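Local coordinates for bifunctional GH43-CE protein (Bacteroides eggerthii, PDB 6MLY) that probably cleaves xylan-derived chains with a family 43 glycoside hydrolase domain and carries a second, carbohydrate esterase domain, at residues P311-D317 / P329-Q333; T380-D386 / D504-I510; S388-E392 / V499-A503. All blocks are in the same frame, centred on the assembly; numbering follows the deposited sequence.

In the fold
From the N terminus, after strand 275-282, a strand of the glycosidase part, contact 1 closes a short loop of eleven residues (318-328) just ahead of strand 333-335. Contact 2 then pairs strand 378-386 with strand 502-511, so that it closes a long loop of 117 residues, much of it strand. Contact 3 lies within that loop, where residues 388-392 and 499-503 extend the same two chain runs past the end of the pairing. Contacts 1 and 2 touch: Asp317 N is probably hydrogen-bonded to Phe508 O, and Ser316 OG to Ile510 N. The loop of contact 1 is thereby tied to the strand 502-511 that contacts 2 and 3 share.

Contact 1: residues P311-D317 / P329-Q333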
loop_
_atom_site.group_PDB
_atom_site.type_symbol
_atom_site.label_atom_id
_atom_site.label_comp_id
_atom_site.label_asym_id
_atom_site.label_seq_id
_atom_site.Cartn_x
_atom_site.Cartn_y
_atom_site.Cartn_z
ATOM N N PRO A 311 -15.252 7.869 -14.799
ATOM C CA PRO A 311 -15.130 8.786 -13.672
ATOM C C PRO A 311 -16.297 8.767 -12.662
ATOM O O PRO A 311 -16.542 9.772 -11.997
ATOM C CB PRO A 311 -15.051 10.141 -14.393
ATOM C CG PRO A 311 -16.027 9.999 -15.536
ATOM C CD PRO A 311 -16.028 8.520 -15.866
ATOM N N GLY A 312 -16.967 7.616 -12.514
ATOM C CA GLY A 312 -18.234 7.505 -11.762
ATOM C C GLY A 312 -18.052 7.628 -10.254
ATOM O O GLY A 312 -18.762 8.399 -9.597
ATOM N N ILE A 313 -17.096 6.858 -9.715
ATOM C CA ILE A 313 -16.852 6.728 -8.266
ATOM C C ILE A 313 -15.558 7.460 -7.876
ATOM O O ILE A 313 -15.432 7.943 -6.746
ATOM C CB ILE A 313 -16.784 5.242 -7.862
ATOM C CG1 ILE A 313 -17.857 4.392 -8.553
ATOM C CG2 ILE A 313 -16.828 5.093 -6.348
ATOM C CD1 ILE A 313 -19.264 4.705 -8.128
ATOM N N VAL A 314 -14.585 7.479 -8.796
ATOM C CA VAL A 314 -13.307 8.217 -8.656
ATOM C C VAL A 314 -12.994 8.878 -9.999
ATOM O O VAL A 314 -13.156 8.254 -11.041
ATOM C CB VAL A 314 -12.149 7.300 -8.219
ATOM C CG1 VAL A 314 -12.325 6.790 -6.800
ATOM C CG2 VAL A 314 -11.949 6.136 -9.176
ATOM N N ALA A 315 -12.556 10.140 -9.962
ATOM C CA ALA A 315 -12.194 10.868 -11.173
ATOM C C ALA A 315 -10.976 11.763 -10.908
ATOM O O ALA A 315 -10.744 12.178 -9.769
ATOM C CB ALA A 315 -13.375 11.666 -11.655
ATOM N N SER A 316 -10.202 12.033 -11.970
ATOM C CA SER A 316 -9.124 13.033 -11.957
ATOM C C SER A 316 -9.745 14.429 -11.851
ATOM O O SER A 316 -10.911 14.603 -12.214
ATOM C CB SER A 316 -8.258 12.928 -13.192
ATOM O OG SER A 316 -7.668 11.642 -13.301
ATOM N N ASP A 317 -8.968 15.403 -11.359
ATOM C CA ASP A 317 -9.415 16.792 -11.246
ATOM C C ASP A 317 -8.258 17.729 -11.590
ATOM O O ASP A 317 -7.242 17.736 -10.907
ATOM C CB ASP A 317 -9.948 17.107 -9.843
ATOM C CG ASP A 317 -10.980 18.228 -9.792
ATOM O OD1 ASP A 317 -11.135 18.948 -10.804
ATOM O OD2 ASP A 317 -11.633 18.370 -8.740
ATOM N N PRO A 329 -16.110 18.096 -7.468
ATOM C CA PRO A 329 -16.817 16.913 -7.959
ATOM C C PRO A 329 -17.258 15.972 -6.828
ATOM O O PRO A 329 -16.596 15.876 -5.793
ATOM C CB PRO A 329 -15.758 16.242 -8.851
ATOM C CG PRO A 329 -14.949 17.394 -9.407
ATOM C CD PRO A 329 -14.947 18.440 -8.307
ATOM N N LEU A 330 -18.362 15.260 -7.047
ATOM C CA LEU A 330 -18.973 14.448 -5.993
ATOM C C LEU A 330 -17.984 13.376 -5.510
ATOM O O LEU A 330 -18.045 12.950 -4.353
ATOM C CB LEU A 330 -20.268 13.828 -6.529
ATOM C CG LEU A 330 -21.367 14.831 -6.879
ATOM C CD1 LEU A 330 -22.334 14.240 -7.890
ATOM C CD2 LEU A 330 -22.104 15.293 -5.628
ATOM N N VAL A 331 -17.070 12.966 -6.399
ATOM C CA VAL A 331 -16.051 11.942 -6.097
ATOM C C VAL A 331 -15.247 12.344 -4.850
ATOM O O VAL A 331 -14.687 11.467 -4.175
ATOM C CB VAL A 331 -15.113 11.687 -7.293
ATOM C CG1 VAL A 331 -15.853 11.131 -8.501
ATOM C CG2 VAL A 331 -14.326 12.930 -7.672
ATOM N N TRP A 332 -15.197 13.653 -4.560
ATOM C CA TRP A 332 -14.473 14.210 -3.416
ATOM C C TRP A 332 -15.333 14.158 -2.149
ATOM O O TRP A 332 -16.522 14.498 -2.179
ATOM C CB TRP A 332 -14.032 15.650 -3.698
ATOM C CG TRP A 332 -12.946 15.791 -4.723
ATOM C CD1 TRP A 332 -13.051 16.375 -5.950
ATOM C CD2 TRP A 332 -11.578 15.369 -4.598
ATOM N NE1 TRP A 332 -11.849 16.344 -6.599
ATOM C CE2 TRP A 332 -10.925 15.735 -5.795
ATOM C CE3 TRP A 332 -10.840 14.718 -3.603
ATOM C CZ2 TRP A 332 -9.574 15.471 -6.017
ATOM C CZ3 TRP A 332 -9.502 14.461 -3.820
ATOM C CH2 TRP A 332 -8.882 14.829 -5.014
ATOM N N GLN A 333 -14.702 13.733 -1.045
ATOM C CA GLN A 333 -15.238 13.843 0.316
ATOM C C GLN A 333 -14.067 14.155 1.263
ATOM O O GLN A 333 -13.019 13.519 1.182
ATOM C CB GLN A 333 -15.951 12.556 0.764
ATOM C CG GLN A 333 -16.806 11.871 -0.302
ATOM C CD GLN A 333 -17.542 10.661 0.229
ATOM O OE1 GLN A 333 -17.662 10.470 1.435
ATOM N NE2 GLN A 333 -18.054 9.829 -0.669
#
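Pro329 meets Asp317 at the start of the second segment: its ring atom CD lies 3.3 Å from Asp317 OD2. The proline also begins a type I beta turn, closed by the backbone bond from Trp332 N to Pro329 O (2.9 Å). Val331 then gives the largest apolar share of the contact. With CG1 anti to its carbonyl carbon (chi1 -63°), this methyl enters the curl of residues 311-315 and is surrounded mostly by backbone: it sits 3.7 Å from Ile313 O and 3.7 Å from Ala315 N. Pro311 O is nearly as close, and Ala315 CB, at 4.0 Å from Val331 CG1, adds the apolar side-chain touch. Trp332 follows and turns its indole N-H to the carboxylate. NE1 donates to Asp317 OD2 over 3.0 Å with an N-H...O angle of 147°, the oxygen standing somewhat out of the indole plane and accepting on its anti lone pair. Ring and carboxylate planes are 31° apart, and Asp317 CB lies at the indole edge. Asp317 OD1 is taken up separately, by a salt bridge to Arg321 and a hydrogen bond from Phe319 N. The contact lies in the loop region between strands 275-282 and 333-335, where Gly312 is backbone-bonded to Leu68 of strand 66-71 and Trp332 meets Phe508 of strand 502-511 edge-to-face. Because both oxygens of Asp317 have N-H partners and one of these is a guanidinium, the carboxylate is probably held ionised and restrained in its rotation, and so probably helps to restrain the indole, which also packs on Phe508.

Contact 2: residues T380-D386 / D504-I510; sequences TGSVSMD and DFDYFKI
Met385 and Phe505 form a non-hydrogen-bonded antiparallel pair and run alongside one another on the same face of the sheet. From CB, which lies 3.8 Å from Asp504 O, the methionine continues to CG, which also passes close by that carbonyl oxygen and is placed over one face of the Phe505 ring, 4.2 Å from its centroid, in a CH-pi contact. SD lies at the same distance from the centroid but obliquely, 35° off the ring normal, making the Met-aromatic contact, and the bend at chi3 (-59°) brings CE back to Phe505 CE1. Val383 CG1 fills in at the edges of the Phe505 and Phe508 rings. On the opposite side of the sheet, Tyr507 lays its ring over the backbone of the other strand: Ser384 N stands 4.0 Å above the ring centre and Ser384 CB touches Tyr507 CE2. With an alanine in place of this tyrosine, the peptide between Val383 and Ser384 would probably lose its aromatic cover. Farther along this side, Arg348 bridges the neighbouring carboxylates of Asp386 and Asp504; Asp386 OD1 is also bonded to Ser388 OG, and Arg353 adds a partner for Asp504. Asp506 and Tyr507 stand against the single residue Ser384, a beta bulge in which Asp506 N donates to Ser384 O (2.9 Å). Either side of it the pairing holds: Lys509 N donates to Ser382 O (3.1 Å) and Asp504 N to Asp386 O, each with a weaker return bond. Val383, Phe505, Phe508 and Ile510 pack on Leu491 and Phe489 of the facing sheet, as in the concanavalin A-like beta sandwich.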
loop_
_atom_site.group_PDB
_atom_site.type_symbol
_atom_site.label_atom_id
_atom_site.label_comp_id
_atom_site.label_asym_id
_atom_site.label_seq_id
_atom_site.Cartn_x
_atom_site.Cartn_y
_atom_site.Cartn_z
ATOM N N THR A 380 -3.567 3.692 -9.079
ATOM C CA THR A 380 -2.488 4.618 -8.918
ATOM C C THR A 380 -3.064 6.037 -8.894
ATOM O O THR A 380 -3.703 6.452 -9.851
ATOM C CB THR A 380 -1.452 4.405 -10.030
ATOM O OG1 THR A 380 -0.914 3.091 -9.867
ATOM C CG2 THR A 380 -0.339 5.432 -10.020
ATOM N N GLY A 381 -2.833 6.749 -7.785
ATOM C CA GLY A 381 -3.108 8.181 -7.671
ATOM C C GLY A 381 -1.857 9.007 -7.918
ATOM O O GLY A 381 -0.754 8.486 -7.824
ATOM N N SER A 382 -2.041 10.296 -8.240
ATOM C CA SER A 382 -0.941 11.223 -8.537
ATOM C C SER A 382 -1.332 12.665 -8.193
ATOM O O SER A 382 -2.522 13.000 -8.127
ATOM C CB SER A 382 -0.536 11.126 -9.980
ATOM O OG SER A 382 -0.124 9.808 -10.299
ATOM N N VAL A 383 -0.316 13.515 -8.005
ATOM C CA VAL A 383 -0.501 14.949 -7.776
ATOM C C VAL A 383 0.670 15.726 -8.391
ATOM O O VAL A 383 1.719 15.159 -8.697
ATOM C CB VAL A 383 -0.643 15.269 -6.276
ATOM C CG1 VAL A 383 -2.058 15.033 -5.771
ATOM C CG2 VAL A 383 0.356 14.494 -5.439
ATOM N N SER A 384 0.442 17.027 -8.597
ATOM C CA SER A 384 1.477 18.031 -8.820
ATOM C C SER A 384 1.263 19.146 -7.796
ATOM O O SER A 384 0.138 19.638 -7.654
ATOM C CB SER A 384 1.445 18.574 -10.233
ATOM O OG SER A 384 2.289 19.716 -10.370
ATOM N N MET A 385 2.337 19.528 -7.096
ATOM C CA MET A 385 2.251 20.462 -5.987
ATOM C C MET A 385 3.089 21.708 -6.298
ATOM O O MET A 385 3.715 21.795 -7.346
ATOM C CB MET A 385 2.739 19.807 -4.690
ATOM C CG MET A 385 1.800 20.035 -3.506
ATOM S SD MET A 385 1.873 18.745 -2.235
ATOM C CE MET A 385 1.438 17.315 -3.223
ATOM N N ASP A 386 3.032 22.680 -5.381
ATOM C CA ASP A 386 3.847 23.894 -5.401
ATOM C C ASP A 386 4.022 24.355 -3.947
ATOM O O ASP A 386 3.047 24.760 -3.293
ATOM C CB ASP A 386 3.223 24.978 -6.289
ATOM C CG ASP A 386 4.185 26.090 -6.687
ATOM O OD1 ASP A 386 5.058 26.438 -5.866
ATOM O OD2 ASP A 386 4.049 26.604 -7.815
ATOM N N ASP A 504 -0.182 24.610 -2.968
ATOM C CA ASP A 504 -1.041 24.542 -4.141
ATOM C C ASP A 504 -0.993 23.115 -4.696
ATOM O O ASP A 504 0.019 22.448 -4.569
ATOM C CB ASP A 504 -0.632 25.567 -5.201
ATOM C CG ASP A 504 -0.514 26.987 -4.673
ATOM O OD1 ASP A 504 -1.186 27.296 -3.662
ATOM O OD2 ASP A 504 0.262 27.770 -5.271
ATOM N N PHE A 505 -2.111 22.665 -5.274
ATOM C CA PHE A 505 -2.188 21.423 -6.046
ATOM C C PHE A 505 -2.745 21.744 -7.436
ATOM O O PHE A 505 -3.865 22.256 -7.543
ATOM C CB PHE A 505 -3.104 20.401 -5.370
ATOM C CG PHE A 505 -2.643 19.898 -4.026
ATOM C CD1 PHE A 505 -2.117 18.623 -3.886
ATOM C CD2 PHE A 505 -2.761 20.688 -2.893
ATOM C CE1 PHE A 505 -1.719 18.151 -2.646
ATOM C CE2 PHE A 505 -2.351 20.217 -1.655
ATOM C CZ PHE A 505 -1.830 18.950 -1.533
ATOM N N ASP A 506 -1.962 21.455 -8.486
ATOM C CA ASP A 506 -2.380 21.744 -9.864
ATOM C C ASP A 506 -3.497 20.774 -10.272
ATOM O O ASP A 506 -4.480 21.188 -10.893
ATOM C CB ASP A 506 -1.210 21.681 -10.853
ATOM C CG ASP A 506 -1.555 22.177 -12.252
ATOM O OD1 ASP A 506 -2.536 22.948 -12.387
ATOM O OD2 ASP A 506 -0.848 21.786 -13.201
ATOM N N TYR A 507 -3.322 19.492 -9.918
ATOM C CA TYR A 507 -4.232 18.427 -10.315
ATOM C C TYR A 507 -4.136 17.241 -9.344
ATOM O O TYR A 507 -3.183 17.110 -8.577
ATOM C CB TYR A 507 -3.950 17.983 -11.757
ATOM C CG TYR A 507 -2.659 17.232 -11.976
ATOM C CD1 TYR A 507 -2.564 15.871 -11.735
ATOM C CD2 TYR A 507 -1.534 17.878 -12.458
ATOM C CE1 TYR A 507 -1.383 15.175 -11.949
ATOM C CE2 TYR A 507 -0.345 17.199 -12.675
ATOM C CZ TYR A 507 -0.266 15.841 -12.420
ATOM O OH TYR A 507 0.911 15.176 -12.631
ATOM N N PHE A 508 -5.176 16.401 -9.378
ATOM C CA PHE A 508 -5.121 15.023 -8.910
ATOM C C PHE A 508 -5.466 14.126 -10.098
ATOM O O PHE A 508 -6.344 14.453 -10.883
ATOM C CB PHE A 508 -6.069 14.790 -7.730
ATOM C CG PHE A 508 -6.242 13.344 -7.333
ATOM C CD1 PHE A 508 -5.435 12.768 -6.364
ATOM C CD2 PHE A 508 -7.210 12.554 -7.932
ATOM C CE1 PHE A 508 -5.591 11.437 -6.005
ATOM C CE2 PHE A 508 -7.366 11.226 -7.571
ATOM C CZ PHE A 508 -6.553 10.666 -6.612
ATOM N N LYS A 509 -4.743 13.014 -10.231
ATOM C CA LYS A 509 -4.912 12.101 -11.346
ATOM C C LYS A 509 -4.995 10.684 -10.783
ATOM O O LYS A 509 -4.208 10.332 -9.908
ATOM C CB LYS A 509 -3.754 12.247 -12.342
ATOM C CG LYS A 509 -4.148 12.166 -13.811
ATOM C CD LYS A 509 -3.669 10.915 -14.511
ATOM C CE LYS A 509 -2.200 10.970 -14.854
ATOM N NZ LYS A 509 -1.842 9.896 -15.808
ATOM N N ILE A 510 -5.961 9.905 -11.282
ATOM C CA ILE A 510 -6.171 8.529 -10.849
ATOM C C ILE A 510 -6.429 7.655 -12.081
ATOM O O ILE A 510 -7.159 8.050 -12.998
ATOM C CB ILE A 510 -7.311 8.429 -9.817
ATOM C CG1 ILE A 510 -7.372 7.036 -9.187
ATOM C CG2 ILE A 510 -8.648 8.831 -10.429
ATOM C CD1 ILE A 510 -8.275 6.942 -7.983
#

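Contact 3: residues S388-E392 / V499-A503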
loop_
_atom_site.group_PDB
_atom_site.type_symbol
_atom_site.label_atom_id
_atom_site.label_comp_id
_atom_site.label_asym_id
_atom_site.label_seq_id
_atom_site.Cartn_x
_atom_site.Cartn_y
_atom_site.Cartn_z
ATOM N N SER A 388 6.049 26.689 -2.454
ATOM C CA SER A 388 6.445 28.066 -2.140
ATOM C C SER A 388 5.772 28.555 -0.850
ATOM O O SER A 388 6.415 29.199 -0.026
ATOM C CB SER A 388 6.119 28.982 -3.288
ATOM O OG SER A 388 6.382 28.344 -4.531
ATOM N N GLY A 389 4.476 28.241 -0.696
ATOM C CA GLY A 389 3.628 28.744 0.387
ATOM C C GLY A 389 3.987 28.184 1.755
ATOM O O GLY A 389 3.696 28.815 2.773
ATOM N N MET A 390 4.615 27.002 1.780
ATOM C CA MET A 390 4.845 26.241 3.009
ATOM C C MET A 390 5.739 27.018 3.984
ATOM O O MET A 390 6.577 27.829 3.575
ATOM C CB MET A 390 5.508 24.896 2.702
ATOM C CG MET A 390 4.631 23.968 1.898
ATOM S SD MET A 390 5.120 22.252 2.130
ATOM C CE MET A 390 4.513 21.551 0.597
ATOM N N LYS A 391 5.554 26.721 5.278
ATOM C CA LYS A 391 6.262 27.365 6.380
ATOM C C LYS A 391 6.972 26.305 7.239
ATOM O O LYS A 391 6.753 25.097 7.065
ATOM C CB LYS A 391 5.276 28.201 7.201
ATOM C CG LYS A 391 4.782 29.455 6.493
ATOM C CD LYS A 391 3.953 30.381 7.363
ATOM C CE LYS A 391 3.232 31.445 6.558
ATOM N NZ LYS A 391 2.193 32.145 7.351
ATOM N N GLU A 392 7.831 26.784 8.151
ATOM C CA GLU A 392 8.604 25.959 9.082
ATOM C C GLU A 392 7.675 24.973 9.802
ATOM O O GLU A 392 6.849 25.376 10.626
ATOM C CB GLU A 392 9.318 26.854 10.099
ATOM C CG GLU A 392 10.235 26.105 11.057
ATOM C CD GLU A 392 11.532 25.587 10.455
ATOM O OE1 GLU A 392 11.826 25.936 9.294
ATOM O OE2 GLU A 392 12.252 24.837 11.152
ATOM N N VAL A 499 1.361 28.365 11.683
ATOM C CA VAL A 499 0.118 28.376 10.893
ATOM C C VAL A 499 0.186 29.513 9.869
ATOM O O VAL A 499 0.903 30.490 10.077
ATOM C CB VAL A 499 -1.144 28.504 11.776
ATOM C CG1 VAL A 499 -1.148 27.496 12.915
ATOM C CG2 VAL A 499 -1.352 29.915 12.314
ATOM N N GLY A 500 -0.590 29.365 8.785
ATOM C CA GLY A 500 -0.744 30.378 7.735
ATOM C C GLY A 500 -0.220 29.913 6.384
ATOM O O GLY A 500 -0.723 30.341 5.346
ATOM N N GLY A 501 0.804 29.051 6.399
ATOM C CA GLY A 501 1.399 28.490 5.191
ATOM C C GLY A 501 0.392 27.691 4.380
ATOM O O GLY A 501 -0.579 27.167 4.928
ATOM N N TYR A 502 0.648 27.594 3.070
ATOM C CA TYR A 502 -0.245 26.941 2.113
ATOM C C TYR A 502 0.559 26.031 1.175
ATOM O O TYR A 502 1.784 26.043 1.190
ATOM C CB TYR A 502 -1.035 27.992 1.329
ATOM C CG TYR A 502 -0.189 29.002 0.594
ATOM C CD1 TYR A 502 0.128 28.831 -0.744
ATOM C CD2 TYR A 502 0.286 30.139 1.232
ATOM C CE1 TYR A 502 0.902 29.756 -1.427
ATOM C CE2 TYR A 502 1.060 31.075 0.563
ATOM C CZ TYR A 502 1.371 30.882 -0.771
ATOM O OH TYR A 502 2.130 31.795 -1.440
ATOM N N ALA A 503 -0.169 25.240 0.381
ATOM C CA ALA A 503 0.378 24.319 -0.605
ATOM C C ALA A 503 -0.607 24.202 -1.771
ATOM O O ALA A 503 -1.737 23.763 -1.582
ATOM C CB ALA A 503 0.624 22.973 0.028
#
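At one end of the concanavalin A-like beta sandwich, Gly389, in the loop that follows strand 378-386, packs on Tyr502, which begins strand 502-511. Gly389 CA sits over the centre of the phenol ring, 3.3 Å from its centroid and 11° off the ring normal, a CH-pi contact. Tyr502 holds its ring there with CG between the backbone N and the carbonyl carbon (chi1 57°), while Tyr502 N makes a weak hydrogen bond to Gly389 O (3.3 Å). With no side chain on Gly389, its CA can come right up to the ring face. Met390 reaches the other way: its CE touches Ala503 CB at 4.2 Å, and both residues pack on Ala396 of strand 395-401, linking this corner to the second sheet. Gly501 and Gly500 then provide a bare track for Lys391. Its extended chain runs along Gly501, with CE 3.4 Å from Gly501 N. Gly500 has a positive phi, a backbone shape awkward for residues with a CB, and beyond it the lysine's NZ ends in a weak hydrogen bond to Val499 O, 3.4 Å away.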